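Local coordinates for protein phytase (Debaryomyces castellii, PDB 2GFI) that probably hydrolyses phytate (inositol hexakisphosphate), starting at the 3-phosphate, as a histidine acid phosphatase, at residues T191-N203 against F442-I456. Sequence-based numbering, arbitrary orientation.
Sequences TNIISEDADMGAN and FYWDYETTNYTASLI. With NAG (2-acetamido-2-deoxy-beta-D-glucopyranose), chain D.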
loop_
_atom_site.group_PDB
_atom_site.type_symbol
_atom_site.label_atom_id
_atom_site.label_comp_id
_atom_site.label_asym_id
_atom_site.label_seq_id
_atom_site.Cartn_x
_atom_site.Cartn_y
_atom_site.Cartn_z
ATOM N N THR A 191 28.124 6.510 -26.988
ATOM C CA THR A 191 28.067 5.158 -26.510
ATOM C C THR A 191 29.243 4.369 -27.039
ATOM O O THR A 191 29.500 4.350 -28.247
ATOM C CB THR A 191 26.763 4.496 -26.959
ATOM O OG1 THR A 191 25.672 5.177 -26.343
ATOM C CG2 THR A 191 26.672 3.073 -26.435
ATOM N N ASN A 192 29.909 3.687 -26.122
ATOM C CA ASN A 192 31.016 2.817 -26.417
ATOM C C ASN A 192 30.544 1.401 -26.272
ATOM O O ASN A 192 30.172 0.965 -25.189
ATOM C CB ASN A 192 32.169 3.147 -25.469
ATOM C CG ASN A 192 32.476 4.628 -25.467
ATOM O OD1 ASN A 192 32.899 5.178 -26.483
ATOM N ND2 ASN A 192 32.178 5.300 -24.360
ATOM N N ILE A 193 30.500 0.709 -27.400
ATOM C CA ILE A 193 29.994 -0.623 -27.478
ATOM C C ILE A 193 31.209 -1.503 -27.435
ATOM O O ILE A 193 32.014 -1.501 -28.352
ATOM C CB ILE A 193 29.243 -0.843 -28.796
ATOM C CG1 ILE A 193 28.250 0.280 -29.069
ATOM C CG2 ILE A 193 28.540 -2.213 -28.803
ATOM C CD1 ILE A 193 27.571 0.145 -30.422
ATOM N N ILE A 194 31.323 -2.276 -26.372
ATOM C CA ILE A 194 32.485 -3.064 -26.085
ATOM C C ILE A 194 32.100 -4.487 -26.403
ATOM O O ILE A 194 31.159 -5.069 -25.812
ATOM C CB ILE A 194 32.842 -2.873 -24.595
ATOM C CG1 ILE A 194 33.202 -1.408 -24.358
ATOM C CG2 ILE A 194 33.991 -3.742 -24.175
ATOM C CD1 ILE A 194 32.596 -0.933 -23.103
ATOM N N SER A 195 32.841 -5.050 -27.346
ATOM C CA SER A 195 32.500 -6.314 -27.911
ATOM C C SER A 195 32.567 -7.409 -26.844
ATOM O O SER A 195 33.386 -7.369 -25.901
ATOM C CB SER A 195 33.410 -6.606 -29.107
ATOM O OG SER A 195 33.385 -7.991 -29.453
ATOM N N GLU A 196 31.697 -8.390 -27.011
ATOM C CA GLU A 196 31.725 -9.573 -26.155
ATOM C C GLU A 196 32.692 -10.656 -26.657
ATOM O O GLU A 196 32.865 -11.709 -26.021
ATOM C CB GLU A 196 30.313 -10.132 -25.980
ATOM C CG GLU A 196 29.381 -9.172 -25.277
ATOM C CD GLU A 196 28.049 -9.797 -24.958
ATOM O OE1 GLU A 196 27.901 -11.023 -25.155
ATOM O OE2 GLU A 196 27.151 -9.061 -24.509
ATOM N N ASP A 197 33.313 -10.387 -27.800
ATOM C CA ASP A 197 34.386 -11.234 -28.309
ATOM C C ASP A 197 35.420 -11.531 -27.232
ATOM O O ASP A 197 35.879 -10.639 -26.499
ATOM C CB ASP A 197 35.059 -10.604 -29.539
ATOM C CG ASP A 197 34.160 -10.604 -30.774
ATOM O OD1 ASP A 197 33.112 -11.305 -30.754
ATOM O OD2 ASP A 197 34.407 -9.925 -31.808
ATOM N N ALA A 198 35.751 -12.811 -27.144
ATOM C CA ALA A 198 36.814 -13.303 -26.302
ATOM C C ALA A 198 38.155 -12.600 -26.542
ATOM O O ALA A 198 38.977 -12.528 -25.623
ATOM C CB ALA A 198 36.956 -14.802 -26.487
ATOM N N ASP A 199 38.383 -12.065 -27.748
ATOM C CA ASP A 199 39.681 -11.407 -28.032
ATOM C C ASP A 199 39.819 -10.063 -27.312
ATOM O O ASP A 199 40.861 -9.399 -27.395
ATOM C CB ASP A 199 39.971 -11.283 -29.549
ATOM C CG ASP A 199 38.899 -10.499 -30.309
ATOM O OD1 ASP A 199 38.054 -9.819 -29.681
ATOM O OD2 ASP A 199 38.831 -10.496 -31.559
ATOM N N MET A 200 38.753 -9.658 -26.616
ATOM C CA MET A 200 38.747 -8.400 -25.874
ATOM C C MET A 200 39.493 -8.603 -24.568
ATOM O O MET A 200 39.903 -7.643 -23.925
ATOM C CB MET A 200 37.312 -7.932 -25.612
ATOM C CG MET A 200 36.581 -7.394 -26.866
ATOM S SD MET A 200 37.456 -6.026 -27.682
ATOM C CE MET A 200 36.907 -4.597 -26.736
ATOM N N GLY A 201 39.689 -9.865 -24.193
ATOM C CA GLY A 201 40.284 -10.208 -22.916
ATOM C C GLY A 201 39.577 -9.465 -21.788
ATOM O O GLY A 201 38.327 -9.441 -21.714
ATOM N N ALA A 202 40.384 -8.827 -20.950
ATOM C CA ALA A 202 39.918 -8.137 -19.784
ATOM C C ALA A 202 39.375 -6.751 -20.122
ATOM O O ALA A 202 38.742 -6.099 -19.275
ATOM C CB ALA A 202 41.039 -8.037 -18.758
ATOM N N ASN A 203 39.610 -6.294 -21.349
ATOM C CA ASN A 203 39.130 -4.980 -21.751
ATOM C C ASN A 203 37.723 -5.104 -22.302
ATOM O O ASN A 203 37.485 -4.968 -23.498
ATOM C CB ASN A 203 40.050 -4.323 -22.766
ATOM C CG ASN A 203 39.608 -2.930 -23.080
ATOM O OD1 ASN A 203 39.226 -2.181 -22.173
ATOM N ND2 ASN A 203 39.599 -2.579 -24.359
ATOM N N PHE A 442 38.967 0.614 -21.489
ATOM C CA PHE A 442 37.908 1.287 -22.265
ATOM C C PHE A 442 37.344 2.545 -21.577
ATOM O O PHE A 442 36.891 3.442 -22.263
ATOM C CB PHE A 442 36.801 0.311 -22.766
ATOM C CG PHE A 442 36.002 -0.348 -21.660
ATOM C CD1 PHE A 442 35.022 0.363 -20.969
ATOM C CD2 PHE A 442 36.262 -1.668 -21.292
ATOM C CE1 PHE A 442 34.303 -0.237 -19.943
ATOM C CE2 PHE A 442 35.552 -2.288 -20.247
ATOM C CZ PHE A 442 34.562 -1.553 -19.570
ATOM N N TYR A 443 37.367 2.624 -20.239
ATOM C CA TYR A 443 36.894 3.857 -19.560
ATOM C C TYR A 443 37.806 5.067 -19.832
ATOM O O TYR A 443 37.363 6.224 -19.711
ATOM C CB TYR A 443 36.681 3.698 -18.034
ATOM C CG TYR A 443 35.656 2.654 -17.608
ATOM C CD1 TYR A 443 34.299 2.830 -17.868
ATOM C CD2 TYR A 443 36.054 1.496 -16.932
ATOM C CE1 TYR A 443 33.368 1.882 -17.480
ATOM C CE2 TYR A 443 35.124 0.528 -16.546
ATOM C CZ TYR A 443 33.787 0.734 -16.827
ATOM O OH TYR A 443 32.861 -0.208 -16.468
ATOM N N TRP A 444 39.063 4.803 -20.201
ATOM C CA TRP A 444 40.032 5.869 -20.447
ATOM C C TRP A 444 40.411 6.088 -21.921
ATOM O O TRP A 444 40.651 7.221 -22.355
ATOM C CB TRP A 444 41.277 5.634 -19.586
ATOM C CG TRP A 444 40.897 5.539 -18.152
ATOM C CD1 TRP A 444 40.679 6.579 -17.282
ATOM C CD2 TRP A 444 40.646 4.342 -17.418
ATOM N NE1 TRP A 444 40.319 6.093 -16.041
ATOM C CE2 TRP A 444 40.288 4.722 -16.097
ATOM C CE3 TRP A 444 40.693 2.982 -17.733
ATOM C CZ2 TRP A 444 39.967 3.786 -15.107
ATOM C CZ3 TRP A 444 40.376 2.068 -16.756
ATOM C CH2 TRP A 444 40.016 2.474 -15.451
ATOM N N ASP A 445 40.449 5.028 -22.704
ATOM C CA ASP A 445 40.916 5.162 -24.072
ATOM C C ASP A 445 39.796 5.149 -25.085
ATOM O O ASP A 445 40.053 4.958 -26.274
ATOM C CB ASP A 445 41.921 4.052 -24.387
ATOM C CG ASP A 445 41.298 2.656 -24.391
ATOM O OD1 ASP A 445 40.038 2.512 -24.408
ATOM O OD2 ASP A 445 42.010 1.636 -24.390
ATOM N N TYR A 446 38.555 5.324 -24.623
ATOM C CA TYR A 446 37.376 5.249 -25.502
ATOM C C TYR A 446 37.272 6.440 -26.474
ATOM O O TYR A 446 36.538 6.387 -27.483
ATOM C CB TYR A 446 36.073 5.103 -24.694
ATOM C CG TYR A 446 35.650 6.364 -23.960
ATOM C CD1 TYR A 446 34.863 7.342 -24.579
ATOM C CD2 TYR A 446 36.041 6.574 -22.645
ATOM C CE1 TYR A 446 34.489 8.495 -23.893
ATOM C CE2 TYR A 446 35.664 7.706 -21.954
ATOM C CZ TYR A 446 34.910 8.664 -22.571
ATOM O OH TYR A 446 34.597 9.796 -21.836
ATOM N N GLU A 447 37.968 7.526 -26.156
ATOM C CA GLU A 447 38.017 8.636 -27.082
ATOM C C GLU A 447 39.066 8.462 -28.188
ATOM O O GLU A 447 39.013 9.158 -29.192
ATOM C CB GLU A 447 38.110 9.969 -26.351
ATOM C CG GLU A 447 36.718 10.541 -26.041
ATOM C CD GLU A 447 36.732 11.764 -25.120
ATOM O OE1 GLU A 447 37.683 11.964 -24.299
ATOM O OE2 GLU A 447 35.753 12.543 -25.207
ATOM N N THR A 448 39.985 7.505 -28.020
ATOM C CA THR A 448 40.994 7.183 -29.051
ATOM C C THR A 448 40.800 5.797 -29.680
ATOM O O THR A 448 41.054 5.616 -30.880
ATOM C CB THR A 448 42.456 7.360 -28.536
ATOM O OG1 THR A 448 42.712 6.471 -27.444
ATOM C CG2 THR A 448 42.667 8.742 -27.930
ATOM N N THR A 449 40.361 4.820 -28.882
ATOM C CA THR A 449 39.867 3.564 -29.442
ATOM C C THR A 449 38.402 3.725 -29.836
ATOM O O THR A 449 37.594 4.286 -29.115
ATOM C CB THR A 449 40.049 2.414 -28.450
ATOM O OG1 THR A 449 41.440 2.236 -28.197
ATOM C CG2 THR A 449 39.641 1.058 -29.048
ATOM N N ASN A 450 38.075 3.236 -31.012
ATOM C CA ASN A 450 36.709 3.217 -31.473
ATOM C C ASN A 450 36.051 1.924 -30.951
ATOM O O ASN A 450 36.290 0.825 -31.476
ATOM C CB ASN A 450 36.708 3.292 -33.007
ATOM C CG ASN A 450 35.314 3.403 -33.597
ATOM O OD1 ASN A 450 34.361 3.789 -32.901
ATOM N ND2 ASN A 450 35.178 3.058 -34.894
ATOM N N TYR A 451 35.264 2.045 -29.881
ATOM C CA TYR A 451 34.501 0.898 -29.400
ATOM C C TYR A 451 33.163 0.872 -30.092
ATOM O O TYR A 451 32.232 1.549 -29.684
ATOM C CB TYR A 451 34.338 0.921 -27.891
ATOM C CG TYR A 451 35.626 0.693 -27.173
ATOM C CD1 TYR A 451 36.202 -0.583 -27.114
ATOM C CD2 TYR A 451 36.290 1.749 -26.577
ATOM C CE1 TYR A 451 37.399 -0.792 -26.453
ATOM C CE2 TYR A 451 37.480 1.551 -25.926
ATOM C CZ TYR A 451 38.036 0.288 -25.859
ATOM O OH TYR A 451 39.235 0.113 -25.183
ATOM N N THR A 452 33.076 0.095 -31.165
ATOM C CA THR A 452 31.886 0.142 -31.982
ATOM C C THR A 452 31.395 -1.203 -32.524
ATOM O O THR A 452 30.841 -1.274 -33.627
ATOM C CB THR A 452 32.037 1.183 -33.081
ATOM O OG1 THR A 452 30.748 1.396 -33.684
ATOM C CG2 THR A 452 32.954 0.673 -34.244
ATOM N N ALA A 453 31.549 -2.255 -31.731
ATOM C CA ALA A 453 31.115 -3.591 -32.145
ATOM C C ALA A 453 29.690 -3.580 -32.649
ATOM O O ALA A 453 28.862 -2.787 -32.192
ATOM C CB ALA A 453 31.250 -4.557 -31.022
ATOM N N SER A 454 29.404 -4.480 -33.574
ATOM C CA SER A 454 28.076 -4.609 -34.112
ATOM C C SER A 454 27.200 -5.435 -33.152
ATOM O O SER A 454 27.687 -6.344 -32.478
ATOM C CB SER A 454 28.157 -5.254 -35.510
ATOM O OG SER A 454 28.085 -6.666 -35.404
ATOM N N LEU A 455 25.908 -5.120 -33.092
ATOM C CA LEU A 455 25.013 -5.750 -32.116
ATOM C C LEU A 455 24.749 -7.213 -32.409
ATOM O O LEU A 455 24.459 -7.575 -33.555
ATOM C CB LEU A 455 23.691 -4.975 -31.997
ATOM C CG LEU A 455 23.881 -3.493 -31.599
ATOM C CD1 LEU A 455 22.557 -2.767 -31.507
ATOM C CD2 LEU A 455 24.773 -3.278 -30.331
ATOM N N ILE A 456 24.844 -8.049 -31.377
ATOM C CA ILE A 456 24.377 -9.433 -31.466
ATOM C C ILE A 456 23.033 -9.712 -30.749
ATOM O O ILE A 456 22.682 -9.093 -29.732
ATOM C CB ILE A 456 25.455 -10.407 -30.974
ATOM C CG1 ILE A 456 25.799 -10.094 -29.495
ATOM C CG2 ILE A 456 26.667 -10.392 -31.980
ATOM C CD1 ILE A 456 26.875 -10.934 -28.903
HETATM C C1 NAG D . 43.135 -13.396 -28.059
HETATM C C2 NAG D . 44.350 -14.320 -28.277
HETATM C C3 NAG D . 44.153 -15.408 -29.343
HETATM C C4 NAG D . 42.730 -15.993 -29.313
HETATM C C5 NAG D . 41.750 -14.811 -29.358
HETATM C C6 NAG D . 40.289 -15.185 -29.659
HETATM C C7 NAG D . 46.580 -13.471 -27.854
HETATM C C8 NAG D . 47.625 -12.431 -28.154
HETATM N N2 NAG D . 45.511 -13.533 -28.652
HETATM O O3 NAG D . 45.144 -16.408 -29.174
HETATM O O4 NAG D . 42.507 -16.902 -30.379
HETATM O O5 NAG D . 41.897 -14.094 -28.139
HETATM O O6 NAG D . 39.757 -16.058 -28.688
HETATM O O7 NAG D . 46.724 -14.227 -26.901
HETATM O O HOH W 1 34.638 4.346 -28.510
#
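N203 and Y451 approach from opposite directions: ND2 of N203 gives a nearly straight bond to OH of Y451 (2.8 Å, 162° at the hydrogen), with the hydroxyl close to the amide plane. OH of Y451 in turn donates to OD1 of D445 at 2.6 Å, on the syn side of the carboxylate, so the hydroxyl both accepts and donates. With CG of N203 anti to the backbone N (chi1 -175°), the amide also reaches the start of the short, weakly bonded helix around 442-445, where OD1 of N203 accepts from N of F442 at 2.9 Å and from N of T441. CD1 of I194 lies over one face of the F442 ring, 3.7 Å from its centroid, a CH-pi contact. CE of M200 touches the Y451 ring at its edge. The C-terminal tail runs along the end of strand 189-194, the outermost strand on this side of the histidine phosphatase sheet, joined by a single beta bridge between I193 and T452: N of I193 donates to O of Y451 at 3.0 Å, while the return bond from N of A453 to O of I193 is weak. A water accepts from N of Y451 and lies within hydrogen-bonding distance of OD1 of N192 and O of Y446, more acceptors being in reach than it has protons. A phenylalanine in place of Y451 would probably leave ND2 of N203 without its acceptor and D445 OD1 without this donor.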